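Local coordinates for N-acyl-D-glutamate deacylase (Bordetella bronchiseptica, PDB 3GIP), which probably uses bound zinc to hydrolyse N-acyl-D-glutamate, releasing D-glutamate and a carboxylate, at residues 109-114 / 188-193; 168-173 / 202-207; 184-189 / 215-220; 225-230 / 261-266; 241-246 / 274-279. All coordinates share one frame; numbering follows the deposited sequence.

Overall arrangement
The five contacts lie within the beta/alpha barrel of the amidohydrolase fold. Contacts 3 and 5 are parallel strand pairs with centres about 13 Å apart, joined by neighbouring strands 214-218 and 243-246. Contacts 2 and 4 are helix pairs outside the barrel wall, with centres about 25 Å apart; contact 2 packs on Phe184 of contact 3, and contact 4 touches both strand pairs. Contact 1 brings together loops that follow strands 87-92 and 183-187, its centre about 10 Å from that of contact 3, with which it shares Leu188 and Ala189. Segments of contacts 1 and 2, 2 and 3, and 4 and 5 alternate along the chain. Contacts 1 and 3 meet at the zinc site.

Contact 1 of 5, residues 109-114 / 188-193; sequences AAALAL and LAYQPG. With ACY (acetic acid), chain C.
Ala111 sets its methyl against the ring of Tyr190, with CB 4.0 Å from CG and lying over one face, displaced toward the rim near CG and CD2. Leu114 meets the other end of the tyrosine obliquely, CD1 lying 4.4 Å from CE2. Both of its methyls, CD1 and CD2, also touch the CH3 of a bound acetic acid molecule, each at 3.7 Å; the ligand was probably taken up from the crystallisation liquor. The acetate O sits in plane at the ring edge and accepts a short hydrogen bond of 2.6 Å from Tyr190 OH. Thr289 OG1 also hydrogen-bonds this hydroxyl, so two polar partners fix the far end of a ring with one face packed on a methyl. Tyr190 CB already points toward 109-114, and chi1 of -55° puts CG beside the backbone N, where Ala111 CB meets it.

Further along, Ala109 CB touches Gln191 O at 3.7 Å and Pro192 CD at 4.1 Å. Small alanine side chains suit this surface because they let the 3-10 turn of 110-114 come close to an irregular loop. No direct hydrogen bond links the segments. Instead, a water accepts from Ala111 N and donates to Gln191 O, while a cis peptide before Pro192 turns the chain.

Tyr190 lies about 4 Å from zinc and its ring meets that of His218, which places the contact at the metal pocket. Helix 146-153 supports the Ala109 end through Leu151 and the proline through Arg150 and Leu151, while strand 287-290 backs Leu114 through Thr289.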
# COMPACT_ATOMS: atom_id res chain seq x y z
N ALA A 109 0.70 12.94 16.36
CA ALA A 109 1.23 13.38 15.07
C ALA A 109 0.07 13.51 14.10
O ALA A 109 -0.83 12.67 14.07
CB ALA A 109 2.24 12.37 14.55
N ALA A 110 0.08 14.58 13.30
CA ALA A 110 -0.97 14.81 12.33
C ALA A 110 -1.12 13.62 11.38
O ALA A 110 -2.23 13.25 11.01
CB ALA A 110 -0.68 16.08 11.54
N ALA A 111 0.01 13.03 10.99
CA ALA A 111 0.01 11.90 10.07
C ALA A 111 -0.73 10.67 10.61
O ALA A 111 -1.13 9.80 9.84
CB ALA A 111 1.45 11.52 9.72
N LEU A 112 -0.93 10.61 11.92
CA LEU A 112 -1.65 9.49 12.51
C LEU A 112 -3.08 9.46 12.00
O LEU A 112 -3.76 8.44 12.07
CB LEU A 112 -1.64 9.58 14.04
CG LEU A 112 -0.32 9.24 14.74
CD1 LEU A 112 -0.46 9.45 16.24
CD2 LEU A 112 0.06 7.80 14.44
N ALA A 113 -3.54 10.60 11.48
CA ALA A 113 -4.89 10.71 10.94
C ALA A 113 -5.04 9.83 9.70
O ALA A 113 -6.16 9.54 9.26
CB ALA A 113 -5.20 12.16 10.60
N LEU A 114 -3.92 9.41 9.14
CA LEU A 114 -3.96 8.56 7.96
C LEU A 114 -4.45 7.16 8.35
O LEU A 114 -4.75 6.35 7.48
CB LEU A 114 -2.56 8.44 7.34
CG LEU A 114 -1.89 9.72 6.82
CD1 LEU A 114 -0.48 9.40 6.34
CD2 LEU A 114 -2.72 10.32 5.69
N LEU A 188 9.49 10.55 6.37
CA LEU A 188 10.43 11.65 6.53
C LEU A 188 9.90 13.03 6.16
O LEU A 188 10.50 14.05 6.51
CB LEU A 188 11.72 11.34 5.77
CG LEU A 188 12.35 9.99 6.16
CD1 LEU A 188 13.68 9.83 5.46
CD2 LEU A 188 12.53 9.90 7.67
N ALA A 189 8.76 13.07 5.48
CA ALA A 189 8.14 14.34 5.10
C ALA A 189 7.19 14.80 6.20
O ALA A 189 6.64 15.90 6.13
CB ALA A 189 7.37 14.17 3.78
N TYR A 190 7.01 13.96 7.22
CA TYR A 190 6.10 14.25 8.32
C TYR A 190 6.78 14.33 9.68
O TYR A 190 7.88 13.82 9.88
CB TYR A 190 5.03 13.17 8.44
CG TYR A 190 4.22 12.91 7.19
CD1 TYR A 190 3.50 13.93 6.58
CD2 TYR A 190 4.14 11.63 6.65
CE1 TYR A 190 2.71 13.68 5.47
CE2 TYR A 190 3.35 11.37 5.54
CZ TYR A 190 2.64 12.40 4.95
OH TYR A 190 1.86 12.14 3.85
N GLN A 191 6.09 14.97 10.62
CA GLN A 191 6.58 15.05 11.99
C GLN A 191 6.06 13.78 12.64
O GLN A 191 4.97 13.31 12.31
CB GLN A 191 5.98 16.27 12.70
CG GLN A 191 6.52 17.60 12.21
CD GLN A 191 8.02 17.70 12.36
OE1 GLN A 191 8.56 17.50 13.45
NE2 GLN A 191 8.70 18.02 11.28
N PRO A 192 6.84 13.19 13.56
CA PRO A 192 8.15 13.62 14.04
C PRO A 192 9.33 12.99 13.29
O PRO A 192 10.48 13.30 13.57
CB PRO A 192 8.12 13.19 15.50
CG PRO A 192 7.44 11.85 15.39
CD PRO A 192 6.30 12.11 14.41
N GLY A 193 9.03 12.10 12.35
CA GLY A 193 10.08 11.43 11.60
C GLY A 193 11.09 12.35 10.94
O GLY A 193 12.28 12.02 10.85
C ACY C . 0.69 9.17 2.41
O ACY C . 1.58 9.72 3.02
OXT ACY C . 0.98 8.20 1.55
CH3 ACY C . -0.74 9.59 2.63
O HOH W 1 2.59 14.29 11.12

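Contact 2 of 5, residues 168-173 / 202-207; sequences AMQDML and EGLARV
Gln170 and Leu204 mark the closest backbone approach of two helix segments, 168-173 and 202-207, whose axes come within 9.4 Å and run in similar directions, 28° apart. Gln170 is a knob in a hole formed by Gly203, Leu204, Arg206 and Val207. Its chi1 of -79° puts CG beside the backbone N, where it lies 3.8 Å from Val207 CG2. The chain then extends until CD rests 3.6 Å from Gly203 O. Glycine suits the floor of this hole because, with no side chain, it leaves room for the end of the glutamine. The Arg206 guanidinium lies with one face over Gly203 CA, offset toward the rim.

These are neighbouring outer helices of the amidohydrolase barrel, and strand 183-187 lies beneath both. Leu173 and Leu204 face that strand. Leu173 turns CG anti to its backbone N (chi1 169°), and its CD2 reaches Leu204 O at 3.3 Å, a close approach of a methyl to a helix carbonyl. The same CD2 meets Leu204 CD2 at 3.8 Å, the two side chains crossing obliquely. Val207 lies further out, beside the glutamine; it and Leu173 slide past each other in opposite directions, with Leu173 CD2 3.9 Å from Val207 CB. Leu204 CD2 also touches the base of Met169, whose own side chain leads to Arg150 and Ala153 of helix 146-153. Phe184 of strand 183-187 packs against both Leu173 and Leu204.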
# COMPACT_ATOMS: atom_id res chain seq x y z
N ALA A 168 16.07 2.13 22.59
CA ALA A 168 14.69 1.75 22.89
C ALA A 168 13.92 1.56 21.59
O ALA A 168 13.15 0.61 21.45
CB ALA A 168 14.02 2.81 23.74
N MET A 169 14.12 2.46 20.64
CA MET A 169 13.43 2.34 19.36
C MET A 169 13.89 1.09 18.63
O MET A 169 13.10 0.40 18.00
CB MET A 169 13.67 3.59 18.51
CG MET A 169 13.02 4.85 19.07
SD MET A 169 13.02 6.25 17.92
CE MET A 169 14.66 6.90 18.20
N GLN A 170 15.19 0.80 18.71
CA GLN A 170 15.72 -0.38 18.06
C GLN A 170 15.17 -1.65 18.72
O GLN A 170 14.83 -2.61 18.03
CB GLN A 170 17.25 -0.37 18.10
CG GLN A 170 17.85 0.55 17.04
CD GLN A 170 19.35 0.66 17.11
OE1 GLN A 170 20.05 -0.31 17.43
NE2 GLN A 170 19.87 1.83 16.78
N ASP A 171 15.06 -1.64 20.04
CA ASP A 171 14.53 -2.80 20.75
C ASP A 171 13.05 -2.99 20.43
O ASP A 171 12.58 -4.13 20.31
CB ASP A 171 14.72 -2.64 22.26
CG ASP A 171 16.18 -2.74 22.68
OD1 ASP A 171 16.98 -3.34 21.93
OD2 ASP A 171 16.52 -2.24 23.78
N MET A 172 12.32 -1.89 20.30
CA MET A 172 10.90 -1.95 19.97
C MET A 172 10.76 -2.52 18.57
O MET A 172 9.88 -3.33 18.30
CB MET A 172 10.27 -0.56 20.02
CG MET A 172 10.20 0.06 21.41
SD MET A 172 9.33 1.64 21.39
CE MET A 172 7.66 1.10 21.52
N LEU A 173 11.65 -2.10 17.67
CA LEU A 173 11.61 -2.60 16.30
C LEU A 173 11.94 -4.09 16.30
O LEU A 173 11.27 -4.88 15.64
CB LEU A 173 12.62 -1.85 15.43
CG LEU A 173 12.87 -2.45 14.04
CD1 LEU A 173 11.55 -2.58 13.29
CD2 LEU A 173 13.84 -1.58 13.27
N GLU A 202 19.75 4.69 10.32
CA GLU A 202 20.68 3.59 10.05
C GLU A 202 20.61 2.56 11.17
O GLU A 202 20.71 1.36 10.92
CB GLU A 202 22.11 4.13 9.91
CG GLU A 202 22.27 5.11 8.76
CD GLU A 202 23.65 5.73 8.71
OE1 GLU A 202 24.23 5.99 9.80
OE2 GLU A 202 24.16 5.97 7.60
N GLY A 203 20.45 3.03 12.40
CA GLY A 203 20.36 2.12 13.53
C GLY A 203 19.19 1.17 13.36
O GLY A 203 19.32 -0.03 13.58
N LEU A 204 18.04 1.71 12.96
CA LEU A 204 16.86 0.88 12.75
C LEU A 204 17.07 -0.04 11.55
O LEU A 204 16.67 -1.20 11.57
CB LEU A 204 15.63 1.77 12.53
CG LEU A 204 15.26 2.62 13.75
CD1 LEU A 204 14.17 3.62 13.39
CD2 LEU A 204 14.79 1.71 14.88
N ALA A 205 17.71 0.49 10.52
CA ALA A 205 17.99 -0.28 9.31
C ALA A 205 18.89 -1.48 9.60
O ALA A 205 18.73 -2.54 8.99
CB ALA A 205 18.62 0.62 8.25
N ARG A 206 19.84 -1.32 10.52
CA ARG A 206 20.73 -2.42 10.87
C ARG A 206 19.93 -3.54 11.52
O ARG A 206 20.19 -4.72 11.27
CB ARG A 206 21.83 -1.95 11.82
CG ARG A 206 22.89 -1.05 11.20
CD ARG A 206 24.16 -1.02 12.05
NE ARG A 206 23.92 -0.52 13.40
CZ ARG A 206 23.77 0.76 13.71
NH1 ARG A 206 23.83 1.69 12.76
NH2 ARG A 206 23.55 1.12 14.97
N VAL A 207 18.98 -3.17 12.36
CA VAL A 207 18.13 -4.15 13.03
C VAL A 207 17.30 -4.91 12.00
O VAL A 207 17.15 -6.13 12.08
CB VAL A 207 17.19 -3.46 14.05
CG1 VAL A 207 16.24 -4.48 14.65
CG2 VAL A 207 18.02 -2.79 15.15

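Contact 3 of 5, residues 184-189 / 215-220; sequences FSTGLA and HTSHIR. With ZN (zinc ion), chain F.
Phe184 and His215 lay their rings nearly parallel, planes at 5° and centroids 4.6 Å apart, in an offset pair with slight overlap. Phe184 CZ lies over one face of the imidazole. At the imidazole edge, near its plane, Thr186 OG1 is hydrogen-bonded to NE2 at 2.8 Å. Thr186 OG1 also pairs with Ser217 OG, again at 2.8 Å. Threonine suits this place: its hydroxyl serves an imidazole and a second hydroxyl, helping to fix the ring's rotation, while CG2 packs on the histidine. Leu188 CB lies over one face of the Arg220 guanidinium, which is held by a salt bridge to Glu232 and by the carbonyls of Ala194 and Ala196.

The backbones pair as parallel strands, opened by Thr216 N donating to Phe184 O. Thr186 bonds to two residues of strand 214-218: its N donates to Thr216 O, and its O accepts from His218 N in an almost straight bond, 172° at the hydrogen. Leu188 N donates to His218 O and carries the pairing past the strand end. Phe184, Thr186, His215 and Ser217 share the sheet face toward the outer helices. On the other face Thr216 OG1 touches Ser185 CB at 3.1 Å, while Ser185 OG is bound by Gly93 O and Gly96 N.

His218, on that inner face, binds zinc through ND1 at 2.0 Å, with Cys95 and His248 completing the protein part of the site. The chemistry separates by face: a hydroxyl-imidazole network toward the helices, metal binding inside the barrel at the C-terminal end of strand 214-218.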
# COMPACT_ATOMS: atom_id res chain seq x y z
N PHE A 184 10.12 -1.91 8.86
CA PHE A 184 9.66 -0.65 9.42
C PHE A 184 9.52 0.37 8.29
O PHE A 184 10.16 0.24 7.24
CB PHE A 184 10.63 -0.15 10.50
CG PHE A 184 11.91 0.43 9.96
CD1 PHE A 184 12.10 1.81 9.93
CD2 PHE A 184 12.94 -0.40 9.52
CE1 PHE A 184 13.30 2.36 9.46
CE2 PHE A 184 14.15 0.14 9.05
CZ PHE A 184 14.32 1.52 9.02
N SER A 185 8.68 1.36 8.50
CA SER A 185 8.48 2.39 7.49
C SER A 185 8.82 3.74 8.06
O SER A 185 8.75 3.95 9.27
CB SER A 185 7.02 2.40 7.03
OG SER A 185 6.15 2.86 8.06
N THR A 186 9.21 4.66 7.19
CA THR A 186 9.51 6.02 7.61
C THR A 186 8.61 7.00 6.85
O THR A 186 8.14 6.70 5.75
CB THR A 186 10.99 6.41 7.34
OG1 THR A 186 11.36 6.06 6.00
CG2 THR A 186 11.91 5.69 8.32
N GLY A 187 8.37 8.14 7.47
CA GLY A 187 7.56 9.20 6.87
C GLY A 187 8.39 10.44 7.10
O GLY A 187 8.06 11.29 7.94
N LEU A 188 9.49 10.55 6.37
CA LEU A 188 10.43 11.65 6.53
C LEU A 188 9.90 13.03 6.16
O LEU A 188 10.50 14.05 6.51
CB LEU A 188 11.72 11.34 5.77
CG LEU A 188 12.35 9.99 6.16
CD1 LEU A 188 13.68 9.83 5.46
CD2 LEU A 188 12.53 9.90 7.67
N ALA A 189 8.76 13.07 5.48
CA ALA A 189 8.14 14.34 5.10
C ALA A 189 7.19 14.80 6.20
O ALA A 189 6.64 15.90 6.13
CB ALA A 189 7.37 14.17 3.78
N HIS A 215 12.87 -1.73 4.91
CA HIS A 215 12.77 -0.33 5.29
C HIS A 215 11.98 0.23 4.11
O HIS A 215 12.51 0.28 3.00
CB HIS A 215 14.10 0.42 5.32
CG HIS A 215 13.93 1.91 5.43
ND1 HIS A 215 14.86 2.81 4.97
CD2 HIS A 215 12.91 2.65 5.94
CE1 HIS A 215 14.43 4.04 5.19
NE2 HIS A 215 13.25 3.97 5.78
N THR A 216 10.73 0.60 4.33
CA THR A 216 9.93 1.20 3.26
C THR A 216 9.91 2.67 3.63
O THR A 216 9.89 3.02 4.82
CB THR A 216 8.50 0.63 3.20
OG1 THR A 216 7.78 1.00 4.38
CG2 THR A 216 8.54 -0.89 3.09
N SER A 217 9.91 3.56 2.64
CA SER A 217 9.96 4.97 2.97
C SER A 217 9.18 5.97 2.15
O SER A 217 9.20 5.95 0.92
CB SER A 217 11.43 5.42 2.99
OG SER A 217 11.55 6.81 3.28
N HIS A 218 8.47 6.84 2.87
CA HIS A 218 7.78 7.95 2.26
C HIS A 218 8.94 8.92 2.50
O HIS A 218 9.17 9.36 3.63
CB HIS A 218 6.54 8.36 3.06
CG HIS A 218 5.92 9.64 2.61
ND1 HIS A 218 4.56 9.81 2.48
CD2 HIS A 218 6.48 10.83 2.28
CE1 HIS A 218 4.31 11.05 2.09
NE2 HIS A 218 5.46 11.69 1.96
N ILE A 219 9.70 9.20 1.45
CA ILE A 219 10.88 10.04 1.56
C ILE A 219 10.69 11.47 2.06
O ILE A 219 9.58 11.99 2.11
CB ILE A 219 11.69 9.99 0.24
CG1 ILE A 219 10.90 10.60 -0.91
CG2 ILE A 219 12.01 8.53 -0.09
CD1 ILE A 219 11.62 10.51 -2.24
N ARG A 220 11.81 12.10 2.43
CA ARG A 220 11.79 13.44 3.00
C ARG A 220 11.05 14.52 2.22
O ARG A 220 10.32 15.32 2.79
CB ARG A 220 13.23 13.90 3.29
CG ARG A 220 13.33 15.13 4.17
CD ARG A 220 14.76 15.36 4.62
NE ARG A 220 15.26 14.26 5.44
CZ ARG A 220 15.04 14.13 6.75
NH1 ARG A 220 14.33 15.05 7.39
NH2 ARG A 220 15.52 13.09 7.40
ZN ZN F . 3.21 8.34 2.26

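Contact 4 of 5, residues 225-230 / 261-266; sequences GVEAAV and RATLAN
Thr263 presses its methyl into helix 226-230, with CG2 3.7 Å from Val230 CG2 and 4.0 Å from Glu227 CA. This is the tight part of the contact. Val230 crosses the threonine at about a right angle, and Val226 adds a more distant methyl, its CG2 4.3 Å from Thr263 CG2. Threonine suits the place because its two branches do different work. With chi1 at 58°, OG1 stands between the backbone N and the carbonyl carbon and hydrogen-bonds His249 NE2, which leaves the apolar branch for the neighbouring helix.

Toward the partly exposed side the packing changes character. Glu227 extends beyond CG until its carboxylate lies beside Ala262, OE1 being 3.4 Å from Ala262 CB. Alanine is small enough to let the acid pass, and OE2 goes on to a salt bridge with Arg259. One turn further along, a single water bridges the segments: it donates to Glu227 O and accepts from Asn266 ND2 at 3.0 Å. Asn266 touches Val230 only loosely, ND2 lying 4.5 Å from CG1, and its amide also binds Glu231 OE1.

The segment axes are 9.4 Å apart and almost parallel, at 12°, with Gly225 at the N-cap position of one helix. Two helices side by side in the same direction, each following a parallel strand, are characteristic of the outer layer of the beta/alpha barrel in the amidohydrolase family.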
# COMPACT_ATOMS: atom_id res chain seq x y z
N GLY A 225 13.19 18.75 -3.55
CA GLY A 225 14.27 17.96 -2.99
C GLY A 225 14.13 16.46 -3.19
O GLY A 225 14.73 15.68 -2.46
N VAL A 226 13.36 16.05 -4.20
CA VAL A 226 13.13 14.64 -4.45
C VAL A 226 14.40 13.82 -4.75
O VAL A 226 14.53 12.70 -4.27
CB VAL A 226 12.10 14.42 -5.59
CG1 VAL A 226 12.67 14.86 -6.93
CG2 VAL A 226 11.66 12.96 -5.63
N GLU A 227 15.33 14.38 -5.51
CA GLU A 227 16.55 13.64 -5.80
C GLU A 227 17.38 13.41 -4.54
O GLU A 227 17.90 12.33 -4.32
CB GLU A 227 17.39 14.36 -6.87
CG GLU A 227 16.81 14.22 -8.27
CD GLU A 227 17.69 14.85 -9.34
OE1 GLU A 227 18.88 14.48 -9.42
OE2 GLU A 227 17.19 15.71 -10.10
N ALA A 228 17.48 14.44 -3.71
CA ALA A 228 18.23 14.32 -2.46
C ALA A 228 17.53 13.34 -1.52
O ALA A 228 18.18 12.58 -0.80
CB ALA A 228 18.34 15.69 -1.79
N ALA A 229 16.20 13.35 -1.55
CA ALA A 229 15.40 12.46 -0.70
C ALA A 229 15.60 10.99 -1.04
O ALA A 229 15.70 10.15 -0.16
CB ALA A 229 13.93 12.83 -0.80
N VAL A 230 15.66 10.68 -2.33
CA VAL A 230 15.88 9.30 -2.75
C VAL A 230 17.30 8.89 -2.38
O VAL A 230 17.53 7.79 -1.89
CB VAL A 230 15.67 9.14 -4.28
CG1 VAL A 230 16.20 7.79 -4.75
CG2 VAL A 230 14.18 9.25 -4.60
N ARG A 261 13.93 10.44 -13.89
CA ARG A 261 14.96 9.84 -14.71
C ARG A 261 16.21 9.75 -13.85
O ARG A 261 16.93 8.75 -13.88
CB ARG A 261 15.18 10.67 -15.98
CG ARG A 261 13.90 10.75 -16.80
CD ARG A 261 14.09 11.24 -18.22
NE ARG A 261 12.81 11.18 -18.94
CZ ARG A 261 12.65 11.43 -20.23
NH1 ARG A 261 13.70 11.77 -20.98
NH2 ARG A 261 11.45 11.34 -20.78
N ALA A 262 16.44 10.78 -13.04
CA ALA A 262 17.59 10.82 -12.16
C ALA A 262 17.42 9.91 -10.94
O ALA A 262 18.35 9.20 -10.56
CB ALA A 262 17.85 12.25 -11.70
N THR A 263 16.24 9.93 -10.33
CA THR A 263 16.02 9.09 -9.14
C THR A 263 16.04 7.61 -9.48
O THR A 263 16.59 6.80 -8.72
CB THR A 263 14.67 9.42 -8.45
OG1 THR A 263 13.60 9.23 -9.38
CG2 THR A 263 14.67 10.85 -7.94
N LEU A 264 15.45 7.24 -10.61
CA LEU A 264 15.44 5.85 -11.03
C LEU A 264 16.85 5.40 -11.41
O LEU A 264 17.21 4.24 -11.24
CB LEU A 264 14.48 5.65 -12.21
CG LEU A 264 13.01 5.88 -11.85
CD1 LEU A 264 12.16 5.80 -13.12
CD2 LEU A 264 12.55 4.85 -10.83
N ALA A 265 17.65 6.33 -11.93
CA ALA A 265 19.02 6.01 -12.30
C ALA A 265 19.81 5.72 -11.03
O ALA A 265 20.66 4.83 -11.00
CB ALA A 265 19.65 7.18 -13.06
N ASN A 266 19.51 6.47 -9.98
CA ASN A 266 20.18 6.30 -8.69
C ASN A 266 19.77 4.96 -8.11
O ASN A 266 20.59 4.21 -7.58
CB ASN A 266 19.79 7.44 -7.75
CG ASN A 266 20.75 7.61 -6.60
OD1 ASN A 266 21.72 6.87 -6.47
ND2 ASN A 266 20.49 8.60 -5.75
O HOH W 2 18.31 10.51 -6.46

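Contact 5 of 5, residues 241-246 / 274-279; sequences GCATVV and GVEVAL
Ala243 and Glu276 meet just ahead of the first bridged pair, their CB atoms 3.9 Å apart. From there the glutamate can be followed outward. Its CB also lies 4.1 Å from Ala243 CA. Chi1 of -71° sets CG beside the backbone N, and the chain stays extended through CD; neither atom comes close to 241-246. At the tip, OE2 lies 4.0 Å from Ala243 CB, while OE1 forms a salt bridge with Arg410. The aliphatic stem thus lies beside a small alanine at the exposed N-terminal end of the strands, and the charge is met by another part of the chain.

The backbone carries most of the contact. Thr244 N donates to Glu276 O at 2.8 Å in a nearly straight bond, 172° at the hydrogen. Ala278 N returns a bond to Thr244 O, and Val246 N donates to Ala278 O. CA-H...O contacts lie between these bonds, such as Val277 CA to Thr244 O at 3.2 Å. Thr244 OG1 bonds back to Cys242 O at 2.9 Å, bracing the turn into its strand. Before the strands, a water accepts from Glu276 N and donates to Gly241 O. Both strands follow helices ended by a glycine of positive phi; Gly274 completes a Schellman motif at backbone angles that suit a residue without a side chain.

Val246 and Leu279 touch through their CB atoms on one sheet face, and the leucine then leads to Leu264 of helix 260-272, the helix that connects these strands. Strand 214-218 pairs with the other edge of 243-246, and strand 360-362 with the other edge of 277-281.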
# COMPACT_ATOMS: atom_id res chain seq x y z
N GLY A 241 22.86 -2.39 4.04
CA GLY A 241 22.49 -3.57 3.28
C GLY A 241 21.01 -3.90 3.45
O GLY A 241 20.54 -4.95 3.01
N CYS A 242 20.28 -3.00 4.09
CA CYS A 242 18.86 -3.21 4.33
C CYS A 242 18.02 -3.07 3.07
O CYS A 242 18.10 -2.06 2.36
CB CYS A 242 18.35 -2.21 5.38
SG CYS A 242 16.69 -2.55 6.00
N ALA A 243 17.20 -4.08 2.78
CA ALA A 243 16.32 -4.05 1.61
C ALA A 243 15.48 -2.78 1.76
O ALA A 243 14.99 -2.48 2.85
CB ALA A 243 15.44 -5.28 1.58
N THR A 244 15.31 -2.05 0.66
CA THR A 244 14.59 -0.79 0.69
C THR A 244 13.48 -0.66 -0.34
O THR A 244 13.60 -1.17 -1.45
CB THR A 244 15.59 0.37 0.45
OG1 THR A 244 16.62 0.31 1.44
CG2 THR A 244 14.90 1.72 0.52
N VAL A 245 12.41 0.03 0.04
CA VAL A 245 11.29 0.27 -0.87
C VAL A 245 10.97 1.76 -0.83
O VAL A 245 10.78 2.33 0.24
CB VAL A 245 10.01 -0.50 -0.45
CG1 VAL A 245 8.85 -0.10 -1.34
CG2 VAL A 245 10.25 -2.00 -0.56
N VAL A 246 10.94 2.39 -2.00
CA VAL A 246 10.61 3.81 -2.09
C VAL A 246 9.11 3.87 -2.34
O VAL A 246 8.63 3.54 -3.42
CB VAL A 246 11.35 4.51 -3.25
CG1 VAL A 246 10.96 5.99 -3.29
CG2 VAL A 246 12.86 4.35 -3.08
N GLY A 274 24.01 -4.52 -5.55
CA GLY A 274 23.57 -5.59 -4.67
C GLY A 274 22.53 -5.23 -3.62
O GLY A 274 22.05 -6.10 -2.91
N VAL A 275 22.19 -3.94 -3.51
CA VAL A 275 21.19 -3.52 -2.54
C VAL A 275 19.83 -3.87 -3.11
O VAL A 275 19.57 -3.60 -4.29
CB VAL A 275 21.24 -2.00 -2.29
CG1 VAL A 275 20.21 -1.61 -1.24
CG2 VAL A 275 22.64 -1.59 -1.85
N GLU A 276 18.96 -4.48 -2.31
CA GLU A 276 17.63 -4.81 -2.80
C GLU A 276 16.77 -3.57 -2.70
O GLU A 276 16.43 -3.13 -1.61
CB GLU A 276 17.00 -5.94 -1.98
CG GLU A 276 17.63 -7.31 -2.21
CD GLU A 276 16.77 -8.44 -1.67
OE1 GLU A 276 17.20 -9.61 -1.76
OE2 GLU A 276 15.66 -8.17 -1.16
N VAL A 277 16.45 -2.98 -3.85
CA VAL A 277 15.63 -1.79 -3.86
C VAL A 277 14.45 -1.95 -4.80
O VAL A 277 14.59 -2.45 -5.92
CB VAL A 277 16.44 -0.54 -4.28
CG1 VAL A 277 16.97 -0.71 -5.69
CG2 VAL A 277 15.58 0.71 -4.18
N ALA A 278 13.28 -1.55 -4.32
CA ALA A 278 12.06 -1.62 -5.13
C ALA A 278 11.28 -0.34 -4.87
O ALA A 278 11.71 0.52 -4.10
CB ALA A 278 11.24 -2.85 -4.75
N LEU A 279 10.13 -0.21 -5.53
CA LEU A 279 9.31 0.97 -5.35
C LEU A 279 7.88 0.64 -5.73
O LEU A 279 7.58 -0.47 -6.16
CB LEU A 279 9.81 2.12 -6.24
CG LEU A 279 9.79 1.88 -7.76
CD1 LEU A 279 9.72 3.23 -8.48
CD2 LEU A 279 11.03 1.12 -8.21
O HOH W 3 19.33 -5.56 0.37